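Local structure of tail fiber protein (Acinetobacter phage AM24, 5W5P) at residues V221-G233 / Q247-T261. The protein probably binds the capsular polysaccharide of Acinetobacter baumannii as the phage's trimeric tailspike, and is likely to degrade it. Sequence-based numbering, arbitrary orientation.
Sequences VNGDRLYNVNMKG and QPRRNETTGYVQSVT
Arg-249 reaches into the turn of 221-233 and makes a salt bridge from NH1 to Asp-224 OD1, 2.6 Å. On its other side NE and NH2 both donate to Tyr-227 OH, which lies in the guanidinium plane, 2.8 Å from each. Two carbonyls of its own segment, Gln-247 O and Tyr-256 O, take further bonds from NH1 and NH2, so the planar group can hardly rotate; the Tyr-256 ring lies against one face, with Arg-249 NH2 over the middle of the Tyr-256 ring, 3.3 Å above its plane. Asp-224 OD1 also accepts from Gln-247 N (3.0 Å), met 36° out of the carboxylate plane, and Asp-196 bonds Tyr-227 OH. Gln-258, its CG anti to the backbone N (chi1 167°), extends across the Tyr-227 ring: CB makes a CH-pi contact, and the amide stacks 19° from parallel. A water joins Gly-223 O and Leu-226 O to Gln-258 N. Beyond the corners at Asn-228 and Ser-259, Val-229 and Asn-230 pair in parallel with Val-260 and Thr-261, as in successive coils of a right-handed beta-helix; Thr-261 N bonds Val-229 O at 2.9 Å. The backbone thus joins the coils, while a buried arginine, probably charge-balanced by Asp-224, ties the loops before the two corners together.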
ATOM      1  N   VAL A 221     -14.607 -10.109  18.803  1.00 43.70           N
ATOM      2  CA  VAL A 221     -15.402  -8.950  18.418  1.00 42.54           C
ATOM      3  C   VAL A 221     -16.670  -9.430  17.724  1.00 43.61           C
ATOM      4  O   VAL A 221     -16.608 -10.218  16.772  1.00 43.40           O
ATOM      5  CB  VAL A 221     -14.602  -8.001  17.509  1.00 41.56           C
ATOM      6  CG1 VAL A 221     -15.525  -6.958  16.883  1.00 37.61           C
ATOM      7  CG2 VAL A 221     -13.479  -7.325  18.289  1.00 42.90           C
ATOM      8  N   ASN A 222     -17.818  -8.954  18.204  1.00 44.75           N
ATOM      9  CA  ASN A 222     -19.097  -9.163  17.528  1.00 39.99           C
ATOM     10  C   ASN A 222     -19.223  -8.100  16.449  1.00 40.93           C
ATOM     11  O   ASN A 222     -19.549  -6.945  16.736  1.00 44.70           O
ATOM     12  CB  ASN A 222     -20.258  -9.086  18.513  1.00 38.13           C
ATOM     13  CG  ASN A 222     -21.571  -9.548  17.906  1.00 45.18           C
ATOM     14  OD1 ASN A 222     -21.806  -9.393  16.705  1.00 48.62           O
ATOM     15  ND2 ASN A 222     -22.436 -10.119  18.737  1.00 45.90           N
ATOM     16  N   GLY A 223     -18.962  -8.488  15.199  1.00 38.30           N
ATOM     17  CA  GLY A 223     -19.003  -7.545  14.096  1.00 37.28           C
ATOM     18  C   GLY A 223     -20.393  -7.104  13.690  1.00 36.61           C
ATOM     19  O   GLY A 223     -20.512  -6.177  12.880  1.00 35.83           O
ATOM     20  N   ASP A 224     -21.440  -7.751  14.214  1.00 37.94           N
ATOM     21  CA  ASP A 224     -22.798  -7.273  13.979  1.00 38.31           C
ATOM     22  C   ASP A 224     -23.043  -5.936  14.657  1.00 39.59           C
ATOM     23  O   ASP A 224     -23.890  -5.159  14.199  1.00 41.39           O
ATOM     24  CB  ASP A 224     -23.826  -8.283  14.496  1.00 41.84           C
ATOM     25  CG  ASP A 224     -23.952  -9.507  13.619  1.00 42.73           C
ATOM     26  OD1 ASP A 224     -24.159  -9.362  12.392  1.00 43.34           O
ATOM     27  OD2 ASP A 224     -23.856 -10.624  14.167  1.00 40.92           O
ATOM     28  N   ARG A 225     -22.331  -5.659  15.758  1.00 40.79           N
ATOM     29  CA  ARG A 225     -22.633  -4.528  16.631  1.00 42.15           C
ATOM     30  C   ARG A 225     -21.472  -3.573  16.849  1.00 43.78           C
ATOM     31  O   ARG A 225     -21.685  -2.504  17.431  1.00 42.11           O
ATOM     32  CB  ARG A 225     -23.115  -5.023  18.006  1.00 38.01           C
ATOM     33  CG  ARG A 225     -24.173  -6.096  17.946  1.00 38.80           C
ATOM     34  CD  ARG A 225     -25.356  -5.688  17.077  1.00 39.43           C
ATOM     35  NE  ARG A 225     -26.427  -6.680  17.100  1.00 41.68           N
ATOM     36  CZ  ARG A 225     -27.575  -6.553  16.442  1.00 43.92           C
ATOM     37  NH1 ARG A 225     -27.798  -5.478  15.698  1.00 41.11           N
ATOM     38  NH2 ARG A 225     -28.492  -7.511  16.511  1.00 42.42           N
ATOM     39  N   LEU A 226     -20.266  -3.914  16.397  1.00 46.25           N
ATOM     40  CA  LEU A 226     -19.078  -3.091  16.596  1.00 42.96           C
ATOM     41  C   LEU A 226     -18.562  -2.650  15.234  1.00 41.46           C
ATOM     42  O   LEU A 226     -18.056  -3.473  14.461  1.00 40.56           O
ATOM     43  CB  LEU A 226     -18.010  -3.863  17.372  1.00 41.99           C
ATOM     44  CG  LEU A 226     -18.408  -4.208  18.813  1.00 42.89           C
ATOM     45  CD1 LEU A 226     -17.254  -4.825  19.600  1.00 44.55           C
ATOM     46  CD2 LEU A 226     -18.934  -2.973  19.517  1.00 39.28           C
ATOM     47  N   TYR A 227     -18.701  -1.359  14.939  1.00 43.34           N
ATOM     48  CA  TYR A 227     -18.212  -0.757  13.707  1.00 39.88           C
ATOM     49  C   TYR A 227     -17.043   0.167  14.016  1.00 40.58           C
ATOM     50  O   TYR A 227     -16.824   0.563  15.164  1.00 44.38           O
ATOM     51  CB  TYR A 227     -19.311   0.041  12.995  1.00 41.29           C
ATOM     52  CG  TYR A 227     -20.563  -0.738  12.644  1.00 41.17           C
ATOM     53  CD1 TYR A 227     -20.548  -2.125  12.563  1.00 38.31           C
ATOM     54  CD2 TYR A 227     -21.762  -0.075  12.374  1.00 40.32           C
ATOM     55  CE1 TYR A 227     -21.691  -2.833  12.242  1.00 42.40           C
ATOM     56  CE2 TYR A 227     -22.914  -0.778  12.046  1.00 39.08           C
ATOM     57  CZ  TYR A 227     -22.871  -2.155  11.985  1.00 41.63           C
ATOM     58  OH  TYR A 227     -24.000  -2.869  11.662  1.00 42.09           O
ATOM     59  N   ASN A 228     -16.304   0.523  12.967  1.00 37.95           N
ATOM     60  CA  ASN A 228     -15.145   1.405  13.067  1.00 34.14           C
ATOM     61  C   ASN A 228     -14.175   0.899  14.137  1.00 39.07           C
ATOM     62  O   ASN A 228     -13.913   1.554  15.147  1.00 40.75           O
ATOM     63  CB  ASN A 228     -15.575   2.850  13.342  1.00 34.72           C
ATOM     64  CG  ASN A 228     -16.372   3.461  12.194  1.00 41.61           C
ATOM     65  OD1 ASN A 228     -16.965   2.751  11.382  1.00 41.37           O
ATOM     66  ND2 ASN A 228     -16.397   4.785  12.135  1.00 35.66           N
ATOM     67  N   VAL A 229     -13.642  -0.297  13.890  1.00 36.99           N
ATOM     68  CA  VAL A 229     -12.824  -1.020  14.855  1.00 36.56           C
ATOM     69  C   VAL A 229     -11.399  -1.105  14.331  1.00 36.70           C
ATOM     70  O   VAL A 229     -11.171  -1.557  13.203  1.00 35.74           O
ATOM     71  CB  VAL A 229     -13.385  -2.427  15.124  1.00 35.64           C
ATOM     72  CG1 VAL A 229     -12.579  -3.121  16.218  1.00 33.15           C
ATOM     73  CG2 VAL A 229     -14.855  -2.348  15.499  1.00 39.67           C
ATOM     74  N   ASN A 230     -10.443  -0.686  15.155  1.00 35.86           N
ATOM     75  CA  ASN A 230      -9.018  -0.880  14.896  1.00 36.66           C
ATOM     76  C   ASN A 230      -8.528  -1.997  15.816  1.00 37.61           C
ATOM     77  O   ASN A 230      -8.384  -1.799  17.025  1.00 39.23           O
ATOM     78  CB  ASN A 230      -8.237   0.411  15.127  1.00 42.35           C
ATOM     79  CG  ASN A 230      -8.301   1.356  13.945  1.00 47.59           C
ATOM     80  OD1 ASN A 230      -8.340   0.930  12.793  1.00 48.98           O
ATOM     81  ND2 ASN A 230      -8.314   2.653  14.226  1.00 47.16           N
HETATM   82  N   MSE A 231      -8.289  -3.174  15.245  1.00 36.54           N
HETATM   83  CA  MSE A 231      -7.680  -4.280  15.977  1.00 37.48           C
HETATM   84  C   MSE A 231      -6.195  -4.361  15.667  1.00 39.94           C
HETATM   85  O   MSE A 231      -5.814  -4.831  14.599  1.00 41.78           O
HETATM   86  CB  MSE A 231      -8.343  -5.607  15.623  1.00 40.92           C
HETATM   87  CG  MSE A 231      -9.805  -5.676  15.966  1.00 50.52           C
HETATM   88 SE   MSE A 231     -10.585  -7.411  15.574  1.00 59.13          SE
HETATM   89  CE  MSE A 231     -10.089  -8.391  17.179  1.00 51.81           C
ATOM     90  N   LYS A 232      -5.355  -3.911  16.599  1.00 37.31           N
ATOM     91  CA  LYS A 232      -3.925  -3.817  16.354  1.00 36.42           C
ATOM     92  C   LYS A 232      -3.146  -4.197  17.608  1.00 40.44           C
ATOM     93  O   LYS A 232      -3.580  -3.936  18.735  1.00 36.71           O
ATOM     94  CB  LYS A 232      -3.527  -2.400  15.898  1.00 38.01           C
ATOM     95  CG  LYS A 232      -4.120  -1.967  14.552  1.00 46.89           C
ATOM     96  CD  LYS A 232      -4.206  -0.447  14.424  1.00 57.26           C
ATOM     97  CE  LYS A 232      -2.822   0.201  14.458  1.00 65.79           C
ATOM     98  NZ  LYS A 232      -2.888   1.685  14.696  1.00 68.44           N
ATOM     99  N   GLY A 233      -1.982  -4.818  17.394  1.00 39.85           N
ATOM    100  CA  GLY A 233      -1.039  -5.080  18.462  1.00 38.68           C
ATOM    101  C   GLY A 233      -1.364  -6.248  19.362  1.00 41.15           C
ATOM    102  O   GLY A 233      -0.686  -6.428  20.379  1.00 43.59           O
ATOM    103  N   GLN A 247     -25.987 -11.688  12.007  1.00 52.40           N
ATOM    104  CA  GLN A 247     -27.338 -11.194  12.238  1.00 53.34           C
ATOM    105  C   GLN A 247     -27.791 -10.320  11.079  1.00 51.79           C
ATOM    106  O   GLN A 247     -27.229  -9.230  10.880  1.00 47.61           O
ATOM    107  CB  GLN A 247     -27.414 -10.415  13.552  1.00 55.77           C
ATOM    108  CG  GLN A 247     -27.371 -11.286  14.798  1.00 59.61           C
ATOM    109  CD  GLN A 247     -28.500 -12.301  14.847  1.00 64.47           C
ATOM    110  OE1 GLN A 247     -29.623 -12.023  14.415  1.00 63.85           O
ATOM    111  NE2 GLN A 247     -28.210 -13.484  15.385  1.00 64.57           N
ATOM    112  N   PRO A 248     -28.789 -10.737  10.300  1.00 50.86           N
ATOM    113  CA  PRO A 248     -29.304  -9.866   9.235  1.00 51.65           C
ATOM    114  C   PRO A 248     -29.913  -8.597   9.809  1.00 53.59           C
ATOM    115  O   PRO A 248     -30.624  -8.624  10.817  1.00 56.27           O
ATOM    116  CB  PRO A 248     -30.367 -10.733   8.544  1.00 48.62           C
ATOM    117  CG  PRO A 248     -30.090 -12.139   8.995  1.00 47.04           C
ATOM    118  CD  PRO A 248     -29.511 -12.018  10.365  1.00 48.13           C
ATOM    119  N   ARG A 249     -29.624  -7.475   9.158  1.00 52.43           N
ATOM    120  CA  ARG A 249     -30.144  -6.189   9.595  1.00 52.64           C
ATOM    121  C   ARG A 249     -30.019  -5.193   8.453  1.00 54.97           C
ATOM    122  O   ARG A 249     -29.240  -5.388   7.517  1.00 51.88           O
ATOM    123  CB  ARG A 249     -29.406  -5.680  10.833  1.00 50.31           C
ATOM    124  CG  ARG A 249     -27.962  -5.328  10.574  1.00 46.77           C
ATOM    125  CD  ARG A 249     -27.144  -5.429  11.840  1.00 40.14           C
ATOM    126  NE  ARG A 249     -25.746  -5.100  11.594  1.00 39.98           N
ATOM    127  CZ  ARG A 249     -24.819  -5.983  11.245  1.00 39.75           C
ATOM    128  NH1 ARG A 249     -25.137  -7.266  11.109  1.00 38.69           N
ATOM    129  NH2 ARG A 249     -23.571  -5.582  11.040  1.00 40.26           N
ATOM    130  N   ARG A 250     -30.807  -4.123   8.546  1.00 62.22           N
ATOM    131  CA  ARG A 250     -30.829  -3.032   7.559  1.00 64.60           C
ATOM    132  C   ARG A 250     -31.170  -3.631   6.195  1.00 61.73           C
ATOM    133  O   ARG A 250     -32.169  -4.361   6.094  1.00 61.67           O
ATOM    134  CB  ARG A 250     -29.517  -2.268   7.632  1.00 68.12           C
ATOM    135  CG  ARG A 250     -29.411  -1.387   8.852  1.00 73.68           C
ATOM    136  CD  ARG A 250     -29.379   0.075   8.462  1.00 78.87           C
ATOM    137  NE  ARG A 250     -28.023   0.522   8.164  1.00 79.96           N
ATOM    138  CZ  ARG A 250     -27.654   1.075   7.014  1.00 80.18           C
ATOM    139  NH1 ARG A 250     -28.544   1.253   6.048  1.00 79.03           N
ATOM    140  NH2 ARG A 250     -26.395   1.454   6.833  1.00 80.59           N
ATOM    141  N   ASN A 251     -30.393  -3.359   5.146  1.00 65.11           N
ATOM    142  CA  ASN A 251     -30.672  -3.831   3.798  1.00 66.97           C
ATOM    143  C   ASN A 251     -30.058  -5.192   3.501  1.00 64.53           C
ATOM    144  O   ASN A 251     -30.041  -5.603   2.336  1.00 66.05           O
ATOM    145  CB  ASN A 251     -30.157  -2.824   2.764  1.00 74.89           C
ATOM    146  CG  ASN A 251     -30.462  -1.387   3.137  1.00 82.28           C
ATOM    147  OD1 ASN A 251     -31.621  -0.981   3.188  1.00 85.62           O
ATOM    148  ND2 ASN A 251     -29.415  -0.606   3.395  1.00 83.27           N
ATOM    149  N   GLU A 252     -29.544  -5.892   4.508  1.00 57.95           N
ATOM    150  CA  GLU A 252     -28.807  -7.128   4.293  1.00 53.29           C
ATOM    151  C   GLU A 252     -29.592  -8.325   4.805  1.00 53.18           C
ATOM    152  O   GLU A 252     -30.228  -8.259   5.862  1.00 57.57           O
ATOM    153  CB  GLU A 252     -27.440  -7.074   4.973  1.00 47.99           C
ATOM    154  CG  GLU A 252     -26.597  -5.883   4.565  1.00 48.70           C
ATOM    155  CD  GLU A 252     -26.412  -5.779   3.061  1.00 54.72           C
ATOM    156  OE1 GLU A 252     -26.269  -6.829   2.392  1.00 55.88           O
ATOM    157  OE2 GLU A 252     -26.403  -4.641   2.550  1.00 56.89           O
ATOM    158  N   THR A 253     -29.541  -9.418   4.048  1.00 51.33           N
ATOM    159  CA  THR A 253     -30.204 -10.662   4.413  1.00 53.35           C
ATOM    160  C   THR A 253     -29.290 -11.607   5.177  1.00 54.37           C
ATOM    161  O   THR A 253     -29.731 -12.689   5.579  1.00 56.62           O
ATOM    162  CB  THR A 253     -30.745 -11.361   3.162  1.00 54.68           C
ATOM    163  OG1 THR A 253     -29.709 -11.446   2.173  1.00 57.03           O
ATOM    164  CG2 THR A 253     -31.915 -10.581   2.587  1.00 51.75           C
ATOM    165  N   THR A 254     -28.029 -11.234   5.366  1.00 54.66           N
ATOM    166  CA  THR A 254     -27.094 -11.945   6.225  1.00 54.69           C
ATOM    167  C   THR A 254     -26.425 -10.937   7.146  1.00 54.95           C
ATOM    168  O   THR A 254     -26.601  -9.723   7.007  1.00 52.29           O
ATOM    169  CB  THR A 254     -26.024 -12.697   5.416  1.00 51.05           C
ATOM    170  OG1 THR A 254     -25.128 -11.753   4.817  1.00 49.36           O
ATOM    171  CG2 THR A 254     -26.660 -13.544   4.330  1.00 47.78           C
ATOM    172  N   GLY A 255     -25.646 -11.445   8.099  1.00 51.72           N
ATOM    173  CA  GLY A 255     -24.790 -10.576   8.871  1.00 42.83           C
ATOM    174  C   GLY A 255     -23.715  -9.942   8.012  1.00 39.76           C
ATOM    175  O   GLY A 255     -23.420 -10.384   6.903  1.00 44.05           O
ATOM    176  N   TYR A 256     -23.117  -8.877   8.531  1.00 37.61           N
ATOM    177  CA  TYR A 256     -22.038  -8.219   7.817  1.00 36.51           C
ATOM    178  C   TYR A 256     -21.137  -7.485   8.797  1.00 37.99           C
ATOM    179  O   TYR A 256     -21.525  -7.176   9.925  1.00 39.53           O
ATOM    180  CB  TYR A 256     -22.573  -7.249   6.758  1.00 42.73           C
ATOM    181  CG  TYR A 256     -23.417  -6.116   7.294  1.00 39.40           C
ATOM    182  CD1 TYR A 256     -24.785  -6.272   7.474  1.00 40.14           C
ATOM    183  CD2 TYR A 256     -22.847  -4.886   7.594  1.00 36.81           C
ATOM    184  CE1 TYR A 256     -25.563  -5.234   7.951  1.00 43.11           C
ATOM    185  CE2 TYR A 256     -23.613  -3.843   8.077  1.00 42.44           C
ATOM    186  CZ  TYR A 256     -24.974  -4.021   8.250  1.00 43.69           C
ATOM    187  OH  TYR A 256     -25.741  -2.983   8.728  1.00 43.37           O
ATOM    188  N   VAL A 257     -19.917  -7.216   8.343  1.00 37.96           N
ATOM    189  CA  VAL A 257     -18.955  -6.409   9.078  1.00 37.42           C
ATOM    190  C   VAL A 257     -18.825  -5.073   8.363  1.00 40.19           C
ATOM    191  O   VAL A 257     -19.014  -4.976   7.143  1.00 34.59           O
ATOM    192  CB  VAL A 257     -17.587  -7.118   9.205  1.00 39.20           C
ATOM    193  CG1 VAL A 257     -17.749  -8.476   9.890  1.00 34.36           C
ATOM    194  CG2 VAL A 257     -16.929  -7.279   7.848  1.00 33.73           C
ATOM    195  N   GLN A 258     -18.523  -4.027   9.127  1.00 34.42           N
ATOM    196  CA  GLN A 258     -18.451  -2.687   8.558  1.00 40.11           C
ATOM    197  C   GLN A 258     -17.298  -1.925   9.192  1.00 40.82           C
ATOM    198  O   GLN A 258     -17.270  -1.738  10.413  1.00 43.61           O
ATOM    199  CB  GLN A 258     -19.778  -1.946   8.748  1.00 35.23           C
ATOM    200  CG  GLN A 258     -19.706  -0.469   8.482  1.00 35.44           C
ATOM    201  CD  GLN A 258     -21.031   0.229   8.717  1.00 43.36           C
ATOM    202  OE1 GLN A 258     -21.069   1.424   9.002  1.00 46.06           O
ATOM    203  NE2 GLN A 258     -22.127  -0.508   8.574  1.00 36.80           N
ATOM    204  N   SER A 259     -16.349  -1.496   8.364  1.00 33.75           N
ATOM    205  CA  SER A 259     -15.208  -0.687   8.784  1.00 41.18           C
ATOM    206  C   SER A 259     -14.449  -1.356   9.932  1.00 42.89           C
ATOM    207  O   SER A 259     -14.436  -0.890  11.070  1.00 43.76           O
ATOM    208  CB  SER A 259     -15.655   0.726   9.173  1.00 40.95           C
ATOM    209  OG  SER A 259     -16.114   1.454   8.050  1.00 39.12           O
ATOM    210  N   VAL A 260     -13.818  -2.477   9.589  1.00 42.50           N
ATOM    211  CA  VAL A 260     -12.980  -3.234  10.513  1.00 40.00           C
ATOM    212  C   VAL A 260     -11.576  -3.284   9.926  1.00 42.47           C
ATOM    213  O   VAL A 260     -11.397  -3.707   8.777  1.00 47.82           O
ATOM    214  CB  VAL A 260     -13.528  -4.650  10.757  1.00 40.48           C
ATOM    215  CG1 VAL A 260     -12.530  -5.482  11.572  1.00 41.97           C
ATOM    216  CG2 VAL A 260     -14.874  -4.583  11.462  1.00 37.35           C
ATOM    217  N   THR A 261     -10.590  -2.841  10.706  1.00 38.87           N
ATOM    218  CA  THR A 261      -9.187  -2.852  10.310  1.00 35.79           C
ATOM    219  C   THR A 261      -8.430  -3.766  11.261  1.00 37.73           C
ATOM    220  O   THR A 261      -8.360  -3.493  12.464  1.00 43.04           O
ATOM    221  CB  THR A 261      -8.590  -1.443  10.332  1.00 36.37           C
ATOM    222  OG1 THR A 261      -9.242  -0.626   9.353  1.00 37.42           O
ATOM    223  CG2 THR A 261      -7.089  -1.482  10.040  1.00 34.41           C
TER
HETATM  224  O   HOH W   1     -18.488  -4.958  11.943  1.00 42.23           O
HETATM  225  O   HOH W   2     -18.637   2.948   9.067  1.00 33.45           O
HETATM  226  O   HOH W   3      -7.539   2.085  10.582  1.00 69.03           O